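Local coordinates for triphenylmethane reductase (Citrobacter sp., PDB 2VRB), which reduces triphenylmethane dyes, probably with NADPH as hydride donor, and belongs to the short-chain dehydrogenase/reductase family, at residues A4-T9 with I30-N35; N55-L60 with H87-K92; D145-E150 with V170-R175. All coordinates share one frame; numbering follows the deposited sequence.

Overall arrangement
The three contacts follow one another along the chain. None nests in or crosses another. Contact 1 closes the beta-alpha-beta unit of strand 3-5, helix 11-21 and strand 29-33, at the adenosine end of the cofactor. Contact 2 then closes a loop that holds strand 69-72, and brings helix 57-63 against helix 80-96. Its centre is about 13 Å from that of contact 1. Contact 3 closes a loop holding helix 152-158 and strand 160-163, and ties the segment after strand 135-140 to the start of helix 175-186. It lies on the opposite side of the chain's centre from the other two. NADP spans the gap between contacts 1 and 3, and Asn55 of contact 2 touches it too.

Contact 1 of 3, residues A4-T9 with I30-N35; sequences AVTGAT and IAIVRN. With NAP (NADP nicotinamide-adenine-dinucleotide phosphate), chain B.
The carbonyl oxygen of Ile32 is met by a bound water and by Thr6 CA. The water donates a hydrogen bond to Ile32 O at 3.1 Å and accepts one from Gly7 N, and so bridges the two segments. Thr6 CA gives a longer C-H contact to the same oxygen. Before this point the two strands pair in parallel. Val5 N bonds to Ile30 O at 3.0 Å, and Ile32 N returns a straighter bond to Val5 O (169°).

On one face of the sheet Ile32 CD1 presses on Ala4 CB at 3.4 Å, tighter than usual. On the other face Ala8 CB rests on Ala31 CB at 3.5 Å and also on Val33 CG2. Thr9 CG2 closes on the same Val33 methyl, the two side chains crossing at about a right angle.

Thr6 and Gly7 open the TGxxGxxG motif of this Rossmann family, and Gly7 has a positive phi. The loops that follow the two strands hold the 2'-phosphate of NADP. Thr9 OG1 donates to NAP O1X at 3.1 Å. Arg34 NH2 donates to NAP O2X at 2.8 Å. The Arg34 chain is extended at first and bends at chi3 (65°). Its guanidinium then has the phosphate at its edge and adenine N7A over one face, 3.3 Å above the plane. This grip is consistent with a preference for NADP(H).

Helix 11-21 covers Ala8 and Ala31 through Ile17. Strand 3-5 pairs on its other side with strand 69-72, and strand 29-33 with strand 48-51.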
# COMPACT_ATOMS: atom_id res chain seq x y z
N ALA A 4 -19.37 11.84 -6.97
CA ALA A 4 -18.47 11.88 -8.11
C ALA A 4 -17.93 10.49 -8.41
O ALA A 4 -17.69 9.72 -7.51
CB ALA A 4 -17.33 12.83 -7.86
N VAL A 5 -17.70 10.21 -9.69
CA VAL A 5 -17.36 8.89 -10.15
C VAL A 5 -16.21 9.08 -11.11
O VAL A 5 -16.37 9.75 -12.11
CB VAL A 5 -18.57 8.29 -10.93
CG1 VAL A 5 -18.18 6.96 -11.58
CG2 VAL A 5 -19.74 8.10 -9.99
N THR A 6 -15.05 8.52 -10.82
CA THR A 6 -13.93 8.61 -11.76
C THR A 6 -14.08 7.50 -12.78
O THR A 6 -14.93 6.61 -12.59
CB THR A 6 -12.59 8.51 -11.05
OG1 THR A 6 -12.41 7.17 -10.57
CG2 THR A 6 -12.49 9.51 -9.90
N GLY A 7 -13.29 7.50 -13.85
CA GLY A 7 -13.45 6.43 -14.84
C GLY A 7 -14.84 6.40 -15.45
O GLY A 7 -15.32 5.34 -15.95
N ALA A 8 -15.48 7.57 -15.49
CA ALA A 8 -16.90 7.67 -15.83
C ALA A 8 -17.25 7.33 -17.28
O ALA A 8 -18.40 6.98 -17.55
CB ALA A 8 -17.46 9.07 -15.47
N THR A 9 -16.28 7.42 -18.19
CA THR A 9 -16.55 7.01 -19.56
C THR A 9 -16.14 5.57 -19.82
O THR A 9 -16.37 5.04 -20.91
CB THR A 9 -15.93 7.93 -20.62
OG1 THR A 9 -14.51 7.97 -20.47
CG2 THR A 9 -16.48 9.35 -20.49
N ILE A 30 -21.42 13.87 -10.55
CA ILE A 30 -20.33 14.48 -11.26
C ILE A 30 -19.55 13.35 -11.92
O ILE A 30 -19.16 12.38 -11.25
CB ILE A 30 -19.42 15.28 -10.28
CG1 ILE A 30 -20.20 16.43 -9.62
CG2 ILE A 30 -18.18 15.84 -10.99
CD1 ILE A 30 -19.58 16.90 -8.33
N ALA A 31 -19.37 13.43 -13.24
CA ALA A 31 -18.53 12.49 -13.96
C ALA A 31 -17.14 13.08 -14.05
O ALA A 31 -16.97 14.17 -14.57
CB ALA A 31 -19.09 12.20 -15.37
N ILE A 32 -16.14 12.35 -13.54
CA ILE A 32 -14.76 12.82 -13.63
C ILE A 32 -14.08 11.95 -14.63
O ILE A 32 -14.12 10.72 -14.56
CB ILE A 32 -14.03 12.82 -12.27
CG1 ILE A 32 -14.71 13.83 -11.33
CG2 ILE A 32 -12.54 13.13 -12.45
CD1 ILE A 32 -14.60 13.45 -9.87
N VAL A 33 -13.41 12.58 -15.56
CA VAL A 33 -13.16 11.95 -16.81
C VAL A 33 -11.85 12.51 -17.36
O VAL A 33 -11.52 13.68 -17.13
CB VAL A 33 -14.40 12.29 -17.74
CG1 VAL A 33 -14.02 12.79 -19.10
CG2 VAL A 33 -15.41 11.20 -17.77
N ARG A 34 -11.11 11.67 -18.08
CA ARG A 34 -9.87 12.10 -18.70
C ARG A 34 -10.16 12.90 -19.99
O ARG A 34 -9.60 13.99 -20.20
CB ARG A 34 -8.97 10.87 -18.95
CG ARG A 34 -7.77 11.14 -19.86
CD ARG A 34 -6.75 10.04 -19.75
NE ARG A 34 -7.25 8.76 -20.25
CZ ARG A 34 -6.46 7.76 -20.63
NH1 ARG A 34 -5.14 7.92 -20.57
NH2 ARG A 34 -6.97 6.61 -21.05
N ASN A 35 -11.05 12.37 -20.82
CA ASN A 35 -11.38 12.95 -22.12
C ASN A 35 -12.81 13.51 -22.08
O ASN A 35 -13.80 12.78 -22.10
CB ASN A 35 -11.18 11.89 -23.23
CG ASN A 35 -11.59 12.38 -24.63
OD1 ASN A 35 -12.10 13.49 -24.82
ND2 ASN A 35 -11.37 11.52 -25.62
PA NAP B . -12.25 0.34 -18.67
O1A NAP B . -10.92 0.14 -19.33
O2A NAP B . -13.50 0.26 -19.49
O5B NAP B . -12.19 1.78 -17.97
C5B NAP B . -11.00 2.39 -17.49
C4B NAP B . -11.38 3.85 -17.23
O4B NAP B . -10.32 4.53 -16.59
C3B NAP B . -11.67 4.61 -18.54
O3B NAP B . -12.78 5.45 -18.31
C2B NAP B . -10.44 5.44 -18.79
O2B NAP B . -10.65 6.66 -19.46
C1B NAP B . -10.03 5.69 -17.35
N9A NAP B . -8.63 6.13 -17.33
C8A NAP B . -7.54 5.57 -17.92
N7A NAP B . -6.47 6.35 -17.65
C5A NAP B . -6.89 7.41 -16.91
C6A NAP B . -6.23 8.53 -16.39
N6A NAP B . -4.91 8.71 -16.55
N1A NAP B . -6.99 9.44 -15.67
C2A NAP B . -8.35 9.30 -15.48
N3A NAP B . -8.98 8.20 -16.02
C4A NAP B . -8.25 7.28 -16.71
O3 NAP B . -12.40 -0.65 -17.40
PN NAP B . -13.73 -1.13 -16.63
O1N NAP B . -14.70 -0.04 -16.44
O2N NAP B . -14.20 -2.36 -17.37
O5D NAP B . -13.14 -1.50 -15.15
C5D NAP B . -12.82 -0.44 -14.25
C4D NAP B . -11.46 -0.59 -13.55
O4D NAP B . -11.42 -1.85 -12.91
C3D NAP B . -10.26 -0.54 -14.48
O3D NAP B . -9.67 0.74 -14.50
C2D NAP B . -9.32 -1.62 -13.97
O2D NAP B . -8.35 -1.17 -13.03
C1D NAP B . -10.22 -2.55 -13.19
N1N NAP B . -10.49 -3.80 -13.93
C2N NAP B . -11.07 -4.81 -13.28
C3N NAP B . -11.34 -6.04 -13.81
C7N NAP B . -11.96 -7.11 -13.10
O7N NAP B . -12.12 -8.31 -13.88
N7N NAP B . -12.29 -6.92 -11.78
C4N NAP B . -10.97 -6.21 -15.18
C5N NAP B . -10.39 -5.19 -15.86
C6N NAP B . -10.15 -3.97 -15.19
P2B NAP B . -10.79 6.75 -21.09
O1X NAP B . -12.15 6.20 -21.50
O2X NAP B . -9.65 5.98 -21.75
O3X NAP B . -10.71 8.22 -21.46
O HOH W 1 -11.21 9.70 -14.46

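Contact 2 of 3, residues N55-L60 with H87-K92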
# COMPACT_ATOMS: atom_id res chain seq x y z
N ASN A 55 -2.71 11.35 -13.92
CA ASN A 55 -1.31 11.73 -14.12
C ASN A 55 -1.08 13.20 -13.82
O ASN A 55 0.06 13.66 -13.83
CB ASN A 55 -0.86 11.44 -15.55
CG ASN A 55 -0.86 9.98 -15.87
OD1 ASN A 55 -0.24 9.17 -15.17
ND2 ASN A 55 -1.55 9.61 -16.96
N GLN A 56 -2.15 13.94 -13.55
CA GLN A 56 -2.06 15.38 -13.37
C GLN A 56 -2.73 15.76 -12.07
O GLN A 56 -3.94 15.97 -12.07
CB GLN A 56 -2.73 16.10 -14.54
CG GLN A 56 -2.19 15.71 -15.93
CD GLN A 56 -2.99 16.32 -17.10
OE1 GLN A 56 -3.68 17.33 -16.96
NE2 GLN A 56 -2.88 15.68 -18.27
N PRO A 57 -1.97 15.82 -10.96
CA PRO A 57 -2.44 16.29 -9.64
C PRO A 57 -3.32 17.54 -9.65
O PRO A 57 -4.36 17.56 -8.99
CB PRO A 57 -1.14 16.57 -8.89
CG PRO A 57 -0.22 15.47 -9.42
CD PRO A 57 -0.56 15.36 -10.89
N GLU A 58 -2.90 18.57 -10.39
CA GLU A 58 -3.64 19.83 -10.47
C GLU A 58 -5.08 19.65 -10.97
O GLU A 58 -6.00 20.26 -10.41
CB GLU A 58 -2.91 20.85 -11.36
CG GLU A 58 -2.10 21.93 -10.62
CD GLU A 58 -1.51 22.96 -11.58
OE1 GLU A 58 -1.20 24.08 -11.13
OE2 GLU A 58 -1.37 22.66 -12.80
N SER A 59 -5.26 18.82 -12.00
CA SER A 59 -6.59 18.50 -12.53
C SER A 59 -7.48 17.84 -11.48
O SER A 59 -8.65 18.21 -11.31
CB SER A 59 -6.51 17.62 -13.77
OG SER A 59 -6.27 16.27 -13.44
N LEU A 60 -6.92 16.88 -10.75
CA LEU A 60 -7.63 16.22 -9.64
C LEU A 60 -8.03 17.18 -8.50
O LEU A 60 -9.12 17.05 -7.95
CB LEU A 60 -6.78 15.08 -9.09
CG LEU A 60 -6.40 14.04 -10.11
CD1 LEU A 60 -5.50 13.02 -9.46
CD2 LEU A 60 -7.66 13.41 -10.69
N HIS A 87 -2.72 6.24 -8.47
CA HIS A 87 -3.63 6.04 -7.35
C HIS A 87 -3.20 6.89 -6.18
O HIS A 87 -4.03 7.52 -5.56
CB HIS A 87 -3.67 4.54 -6.97
CG HIS A 87 -4.46 3.71 -7.95
ND1 HIS A 87 -4.97 2.47 -7.62
CD2 HIS A 87 -4.87 3.96 -9.21
CE1 HIS A 87 -5.65 1.99 -8.65
NE2 HIS A 87 -5.61 2.87 -9.62
N ALA A 88 -1.91 6.94 -5.87
CA ALA A 88 -1.45 7.83 -4.77
C ALA A 88 -1.80 9.33 -4.96
O ALA A 88 -2.11 10.06 -3.98
CB ALA A 88 0.06 7.67 -4.56
N ASN A 89 -1.68 9.78 -6.21
CA ASN A 89 -2.03 11.14 -6.64
C ASN A 89 -3.50 11.35 -6.39
O ASN A 89 -3.91 12.37 -5.89
CB ASN A 89 -1.85 11.28 -8.16
CG ASN A 89 -0.44 11.51 -8.55
OD1 ASN A 89 0.38 11.84 -7.72
ND2 ASN A 89 -0.15 11.35 -9.86
N VAL A 90 -4.30 10.38 -6.80
CA VAL A 90 -5.74 10.46 -6.62
C VAL A 90 -6.06 10.57 -5.14
O VAL A 90 -6.79 11.48 -4.72
CB VAL A 90 -6.44 9.25 -7.23
CG1 VAL A 90 -7.90 9.24 -6.85
CG2 VAL A 90 -6.30 9.23 -8.77
N VAL A 91 -5.50 9.68 -4.32
CA VAL A 91 -5.83 9.68 -2.89
C VAL A 91 -5.40 11.01 -2.28
O VAL A 91 -6.08 11.53 -1.38
CB VAL A 91 -5.14 8.54 -2.11
CG1 VAL A 91 -5.44 8.64 -0.64
CG2 VAL A 91 -5.59 7.18 -2.63
N LYS A 92 -4.26 11.54 -2.73
CA LYS A 92 -3.76 12.77 -2.06
C LYS A 92 -4.65 13.94 -2.46
O LYS A 92 -4.91 14.80 -1.66
CB LYS A 92 -2.31 13.08 -2.43
CG LYS A 92 -1.79 14.22 -1.59
CD LYS A 92 -0.45 14.72 -2.11
CE LYS A 92 0.07 15.88 -1.25
NZ LYS A 92 -0.63 17.13 -1.68
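Leu60 and Val90 make the tight part of this contact. Leu60 CD1 lies 3.8 Å from Val90 CA and 3.9 Å from Val90 CG2. It also touches the backbone at Asn89 O, 4.0 Å away. Leu60 reaches across with CG beside its own backbone N (chi1 -57°) and an extended chi2. Both residues are buried.

Nearer solvent the fit is looser. Pro57 CG is about equally far from the amide carbon, oxygen and nitrogen of Asn89, with OD1 at 4.1 Å. No hydrogen bond joins the two segments. The Asn89 amide is held from outside them, since ND2 donates to Tyr54 O. Asn55, which touches NADP, lies at this exposed end, and its OD1 takes a bond from Gln86.

The first turn of helix 57-63 is fixed locally. Ser59 OG donates to Gln56 O at 2.7 Å, in the carbonyl plane, with Gln56 at the N-cap.

Helix 57-63 here lies beside helix 80-96 in the Rossmann fold. Val90 also packs on Phe72 of strand 69-72. Val91 faces helix 117-131, while Asn89 touches Val85 of the second subunit.

Contact 3 of 3, residues D145-E150 with V170-R175. With NAP (NADP nicotinamide-adenine-dinucleotide phosphate), chain B.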
# COMPACT_ATOMS: atom_id res chain seq x y z
N ASP A 145 -17.69 -10.92 -17.56
CA ASP A 145 -17.60 -10.40 -18.94
C ASP A 145 -16.19 -10.61 -19.52
O ASP A 145 -16.03 -10.59 -20.72
CB ASP A 145 -17.91 -8.88 -18.94
CG ASP A 145 -19.09 -8.51 -18.03
OD1 ASP A 145 -19.02 -8.65 -16.80
OD2 ASP A 145 -20.13 -8.03 -18.55
N PHE A 146 -15.16 -10.78 -18.68
CA PHE A 146 -13.81 -11.13 -19.18
C PHE A 146 -13.81 -12.47 -19.91
O PHE A 146 -13.04 -12.66 -20.83
CB PHE A 146 -12.81 -11.22 -18.04
CG PHE A 146 -11.37 -11.29 -18.48
CD1 PHE A 146 -10.68 -10.13 -18.84
CD2 PHE A 146 -10.70 -12.51 -18.53
CE1 PHE A 146 -9.34 -10.19 -19.26
CE2 PHE A 146 -9.36 -12.60 -18.94
CZ PHE A 146 -8.67 -11.43 -19.32
N PHE A 147 -14.65 -13.39 -19.44
CA PHE A 147 -14.66 -14.79 -19.88
C PHE A 147 -15.83 -15.09 -20.79
O PHE A 147 -15.75 -15.94 -21.65
CB PHE A 147 -14.74 -15.70 -18.66
CG PHE A 147 -13.72 -15.40 -17.60
CD1 PHE A 147 -12.38 -15.67 -17.82
CD2 PHE A 147 -14.12 -14.83 -16.40
CE1 PHE A 147 -11.46 -15.40 -16.85
CE2 PHE A 147 -13.18 -14.53 -15.40
CZ PHE A 147 -11.85 -14.82 -15.62
N VAL A 148 -16.93 -14.38 -20.58
CA VAL A 148 -18.19 -14.59 -21.28
C VAL A 148 -18.56 -13.32 -22.07
O VAL A 148 -19.04 -12.32 -21.51
CB VAL A 148 -19.33 -14.92 -20.28
CG1 VAL A 148 -20.62 -15.22 -21.05
CG2 VAL A 148 -18.94 -16.09 -19.40
N ASN A 149 -18.32 -13.36 -23.37
CA ASN A 149 -18.48 -12.18 -24.20
C ASN A 149 -18.71 -12.61 -25.63
O ASN A 149 -18.90 -13.81 -25.89
CB ASN A 149 -17.25 -11.26 -24.06
CG ASN A 149 -15.94 -12.02 -24.26
OD1 ASN A 149 -15.76 -12.70 -25.27
ND2 ASN A 149 -15.02 -11.90 -23.30
N GLU A 150 -18.75 -11.65 -26.56
CA GLU A 150 -19.05 -11.99 -27.95
C GLU A 150 -17.96 -12.88 -28.55
O GLU A 150 -18.19 -13.57 -29.56
CB GLU A 150 -19.27 -10.73 -28.82
CG GLU A 150 -18.21 -9.58 -28.63
CD GLU A 150 -18.44 -8.40 -29.64
OE1 GLU A 150 -17.59 -7.47 -29.71
OE2 GLU A 150 -19.48 -8.43 -30.36
N VAL A 170 -14.28 -20.33 -10.48
CA VAL A 170 -14.33 -18.93 -10.83
C VAL A 170 -15.52 -18.34 -10.12
O VAL A 170 -16.61 -18.81 -10.28
CB VAL A 170 -14.51 -18.75 -12.34
CG1 VAL A 170 -14.53 -17.31 -12.74
CG2 VAL A 170 -13.39 -19.49 -13.12
N ASN A 171 -15.28 -17.30 -9.34
CA ASN A 171 -16.32 -16.62 -8.55
C ASN A 171 -16.69 -15.26 -9.14
O ASN A 171 -17.14 -14.35 -8.41
CB ASN A 171 -15.79 -16.41 -7.10
CG ASN A 171 -14.57 -15.53 -7.06
OD1 ASN A 171 -14.12 -15.02 -8.13
ND2 ASN A 171 -14.00 -15.31 -5.83
N SER A 172 -16.50 -15.12 -10.44
CA SER A 172 -16.69 -13.87 -11.16
C SER A 172 -18.14 -13.36 -11.03
O SER A 172 -19.06 -14.14 -10.70
CB SER A 172 -16.27 -14.02 -12.63
OG SER A 172 -17.17 -14.87 -13.37
N VAL A 173 -18.32 -12.05 -11.21
CA VAL A 173 -19.66 -11.47 -11.30
C VAL A 173 -19.64 -10.46 -12.43
O VAL A 173 -18.55 -10.07 -12.88
CB VAL A 173 -20.08 -10.86 -9.97
CG1 VAL A 173 -20.04 -11.96 -8.88
CG2 VAL A 173 -19.13 -9.80 -9.54
N THR A 174 -20.81 -10.04 -12.91
CA THR A 174 -20.86 -9.12 -14.05
C THR A 174 -20.48 -7.70 -13.64
O THR A 174 -20.72 -7.30 -12.52
CB THR A 174 -22.22 -9.14 -14.74
OG1 THR A 174 -23.21 -8.77 -13.79
CG2 THR A 174 -22.54 -10.58 -15.23
N ARG A 175 -19.85 -6.96 -14.55
CA ARG A 175 -19.62 -5.52 -14.39
C ARG A 175 -20.91 -4.87 -13.92
O ARG A 175 -20.88 -3.96 -13.10
CB ARG A 175 -19.25 -4.88 -15.72
CG ARG A 175 -17.86 -4.45 -15.89
CD ARG A 175 -17.66 -3.78 -17.23
NE ARG A 175 -16.33 -4.10 -17.68
CZ ARG A 175 -16.05 -4.91 -18.68
NH1 ARG A 175 -17.04 -5.45 -19.39
NH2 ARG A 175 -14.80 -5.14 -19.01
PA NAP B . -12.25 0.34 -18.67
O1A NAP B . -10.92 0.14 -19.33
O2A NAP B . -13.50 0.26 -19.49
O5B NAP B . -12.19 1.78 -17.97
C5B NAP B . -11.00 2.39 -17.49
C4B NAP B . -11.38 3.85 -17.23
O4B NAP B . -10.32 4.53 -16.59
C3B NAP B . -11.67 4.61 -18.54
O3B NAP B . -12.78 5.45 -18.31
C2B NAP B . -10.44 5.44 -18.79
O2B NAP B . -10.65 6.66 -19.46
C1B NAP B . -10.03 5.69 -17.35
N9A NAP B . -8.63 6.13 -17.33
C8A NAP B . -7.54 5.57 -17.92
N7A NAP B . -6.47 6.35 -17.65
C5A NAP B . -6.89 7.41 -16.91
C6A NAP B . -6.23 8.53 -16.39
N6A NAP B . -4.91 8.71 -16.55
N1A NAP B . -6.99 9.44 -15.67
C2A NAP B . -8.35 9.30 -15.48
N3A NAP B . -8.98 8.20 -16.02
C4A NAP B . -8.25 7.28 -16.71
O3 NAP B . -12.40 -0.65 -17.40
PN NAP B . -13.73 -1.13 -16.63
O1N NAP B . -14.70 -0.04 -16.44
O2N NAP B . -14.20 -2.36 -17.37
O5D NAP B . -13.14 -1.50 -15.15
C5D NAP B . -12.82 -0.44 -14.25
C4D NAP B . -11.46 -0.59 -13.55
O4D NAP B . -11.42 -1.85 -12.91
C3D NAP B . -10.26 -0.54 -14.48
O3D NAP B . -9.67 0.74 -14.50
C2D NAP B . -9.32 -1.62 -13.97
O2D NAP B . -8.35 -1.17 -13.03
C1D NAP B . -10.22 -2.55 -13.19
N1N NAP B . -10.49 -3.80 -13.93
C2N NAP B . -11.07 -4.81 -13.28
C3N NAP B . -11.34 -6.04 -13.81
C7N NAP B . -11.96 -7.11 -13.10
O7N NAP B . -12.12 -8.31 -13.88
N7N NAP B . -12.29 -6.92 -11.78
C4N NAP B . -10.97 -6.21 -15.18
C5N NAP B . -10.39 -5.19 -15.86
C6N NAP B . -10.15 -3.97 -15.19
P2B NAP B . -10.79 6.75 -21.09
O1X NAP B . -12.15 6.20 -21.50
O2X NAP B . -9.65 5.98 -21.75
O3X NAP B . -10.71 8.22 -21.46
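Asp145 turns CG to the side of its backbone N (chi1 -42°), which sends the carboxylate to the start of helix 175-186. The Arg175 chain bends at chi3 (-146°), which brings its guanidinium back beside Asp145. Asp145 OD1 accepts the Arg175 backbone N-H at 2.9 Å, nearly straight (167°). The donor comes on the syn side but well out of the carboxylate plane. The same OD1 lies 3.3 Å from Thr174 CA. Asn149 ND2 donates to Asp145 O at 3.1 Å and so braces the turn behind the carboxylate. Carboxylate and guanidinium are turned roughly half a right angle apart. Asp145 OD2 and Arg175 NH1 stay 4.1 Å apart, beyond a salt bridge, while NH1 comes 3.6 Å from Asp145 CB.

The NE and NH2 side of the Arg175 guanidinium faces the cofactor. Its NE donates to NAP O2N at 2.8 Å, and NH2 adds a weak bond to the same oxygen. O2N sits at the guanidinium edge, on the phosphate next to the nicotinamide riboside. The segment 145-150 follows strand 135-140 of the Rossmann sheet, and 170-175 leads into helix 175-186. The contact thus joins two connecting segments beside the nicotinamide half of the site, where Tyr143 N also binds NADP. Thr174 is the N-cap: its side chain caps a backbone N of the first turn, and OG1 also bonds to Glu177 OE1.

Phe147 makes the apolar part. Its CE2 touches Val170 CG1 at 4.1 Å, and Ser172 CB lies at the ring edge. Phe146 CB covers one face of that ring. Ser172 OG turns to Thr144 and Trp204. Phe147 also packs on Tyr252 and Ile255 of helix 242-256.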